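Local structure of probable transcriptional regulator, LysR family protein (Rhodococcus sp., 2QL3) at residues M80-A85 and V169-I174. The protein probably acts as a LysR-family DNA-binding transcription factor; this chain is its C-terminal substrate-binding domain. Residues are numbered along the deposited sequence; the frame is centred on the assembly and turned at random.
Sequences MVVLGA and VVVKPI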
loop_
_atom_site.group_PDB
_atom_site.type_symbol
_atom_site.label_atom_id
_atom_site.label_comp_id
_atom_site.label_asym_id
_atom_site.label_seq_id
_atom_site.Cartn_x
_atom_site.Cartn_y
_atom_site.Cartn_z
HETATM N N MSE A 80 -17.288 4.803 -2.824
HETATM C CA MSE A 80 -17.878 3.631 -3.488
HETATM C C MSE A 80 -17.710 2.331 -2.674
HETATM O O MSE A 80 -16.797 2.171 -1.865
HETATM C CB MSE A 80 -17.302 3.438 -4.890
HETATM C CG MSE A 80 -15.850 2.944 -4.937
HETATM SE SE MSE A 80 -14.835 3.703 -6.478
HETATM C CE MSE A 80 -14.234 5.439 -5.780
ATOM N N VAL A 81 -18.662 1.437 -2.861
ATOM C CA VAL A 81 -18.567 0.101 -2.311
ATOM C C VAL A 81 -17.729 -0.768 -3.252
ATOM O O VAL A 81 -17.816 -0.596 -4.462
ATOM C CB VAL A 81 -20.016 -0.512 -2.033
ATOM C CG1 VAL A 81 -19.955 -1.995 -1.894
ATOM C CG2 VAL A 81 -20.515 0.072 -0.723
ATOM N N VAL A 82 -16.904 -1.656 -2.670
ATOM C CA VAL A 82 -16.106 -2.571 -3.439
ATOM C C VAL A 82 -16.389 -3.932 -2.901
ATOM O O VAL A 82 -16.373 -4.142 -1.680
ATOM C CB VAL A 82 -14.569 -2.175 -3.446
ATOM C CG1 VAL A 82 -13.794 -2.997 -4.461
ATOM C CG2 VAL A 82 -14.378 -0.676 -3.725
ATOM N N LEU A 83 -16.716 -4.848 -3.822
ATOM C CA LEU A 83 -17.136 -6.231 -3.542
ATOM C C LEU A 83 -16.234 -7.193 -4.313
ATOM O O LEU A 83 -15.611 -6.825 -5.346
ATOM C CB LEU A 83 -18.525 -6.470 -4.111
ATOM C CG LEU A 83 -19.786 -6.065 -3.337
ATOM C CD1 LEU A 83 -19.540 -5.289 -2.045
ATOM C CD2 LEU A 83 -20.866 -5.484 -4.249
ATOM N N GLY A 84 -16.144 -8.410 -3.794
ATOM C CA GLY A 84 -15.557 -9.519 -4.520
ATOM C C GLY A 84 -16.616 -10.041 -5.479
ATOM O O GLY A 84 -17.821 -9.848 -5.257
ATOM N N ALA A 85 -16.155 -10.697 -6.537
ATOM C CA ALA A 85 -17.015 -11.147 -7.634
ATOM C C ALA A 85 -18.055 -12.200 -7.215
ATOM O O ALA A 85 -19.087 -12.320 -7.865
ATOM C CB ALA A 85 -16.177 -11.673 -8.779
ATOM N N VAL A 169 -12.332 -7.038 -8.762
ATOM C CA VAL A 169 -13.034 -6.387 -7.720
ATOM C C VAL A 169 -14.216 -5.728 -8.440
ATOM O O VAL A 169 -14.121 -5.369 -9.626
ATOM C CB VAL A 169 -12.009 -5.448 -7.085
ATOM C CG1 VAL A 169 -12.235 -4.017 -7.415
ATOM C CG2 VAL A 169 -11.680 -5.871 -5.638
ATOM N N VAL A 170 -15.333 -5.593 -7.735
ATOM C CA VAL A 170 -16.557 -5.087 -8.310
ATOM C C VAL A 170 -16.957 -3.855 -7.524
ATOM O O VAL A 170 -17.265 -3.920 -6.320
ATOM C CB VAL A 170 -17.709 -6.125 -8.276
ATOM C CG1 VAL A 170 -19.025 -5.495 -8.906
ATOM C CG2 VAL A 170 -17.292 -7.460 -8.965
ATOM N N VAL A 171 -16.955 -2.731 -8.239
ATOM C CA VAL A 171 -17.024 -1.390 -7.653
ATOM C C VAL A 171 -18.431 -0.927 -7.916
ATOM O O VAL A 171 -18.922 -0.981 -9.043
ATOM C CB VAL A 171 -15.929 -0.465 -8.320
ATOM C CG1 VAL A 171 -16.128 0.956 -7.997
ATOM C CG2 VAL A 171 -14.514 -0.913 -7.889
ATOM N N LYS A 172 -19.133 -0.524 -6.859
ATOM C CA LYS A 172 -20.490 -0.043 -7.022
ATOM C C LYS A 172 -20.743 1.294 -6.348
ATOM O O LYS A 172 -20.228 1.528 -5.216
ATOM C CB LYS A 172 -21.463 -1.090 -6.477
ATOM C CG LYS A 172 -21.299 -2.414 -7.146
ATOM C CD LYS A 172 -22.465 -3.269 -6.896
ATOM C CE LYS A 172 -23.105 -3.581 -8.207
ATOM N NZ LYS A 172 -22.736 -4.970 -8.528
ATOM N N PRO A 173 -21.559 2.164 -7.011
ATOM C CA PRO A 173 -21.982 3.411 -6.375
ATOM C C PRO A 173 -22.964 3.129 -5.218
ATOM O O PRO A 173 -23.666 2.135 -5.232
ATOM C CB PRO A 173 -22.739 4.163 -7.496
ATOM C CG PRO A 173 -22.617 3.341 -8.753
ATOM C CD PRO A 173 -22.170 1.965 -8.343
ATOM N N ILE A 174 -22.973 4.027 -4.244
ATOM C CA ILE A 174 -23.883 4.034 -3.100
ATOM C C ILE A 174 -25.063 5.009 -3.291
ATOM O O ILE A 174 -24.907 6.090 -3.827
ATOM C CB ILE A 174 -23.093 4.403 -1.793
ATOM C CG1 ILE A 174 -21.900 3.434 -1.599
ATOM C CG2 ILE A 174 -24.070 4.433 -0.571
ATOM C CD1 ILE A 174 -20.584 4.029 -1.017
#
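V82 and V171 each set CG1 anti to the backbone N (chi1 -170° and 168°), which leaves CG2 beside that nitrogen. The two side chains lie side by side and point the same way, with V82 CG1 4.1 Å from V171 CG2. V171 CG1 meets the selenium of M80, a selenomethionine, with SE to CG1 at 3.4 Å. An alanine in place of V171 would probably cost the selenium its contact with V171 CG1 and open a gap beside V82. V82 CG1 also presses on V169 CG1 at 3.5 Å, tighter than usual carbon packing.

The backbones form an antiparallel pair in the mixed sheet of this LysR substrate-binding domain, whose family belongs to the periplasmic binding protein clan. Strand 69-84 is bordered here by strand 169-173 and also pairs with strand 152-154. V82 packs on T152 and L154 of the latter.

V81 and K172 bond through both N-H and C=O groups. K172 N to V81 O is nearly straight, 2.7 Å with 173° at the hydrogen. L83 and V170 are paired the same way.

V81, L83, V170 and K172 occupy the other sheet face. There L83 CD2 touches K172 CD at 3.8 Å, their side chains crossing at about a right angle. Past the paired residues, I174 CG1 packs on V81 CG2 at 3.7 Å, and I174 CD1 comes within 3.7 Å of M80 CA.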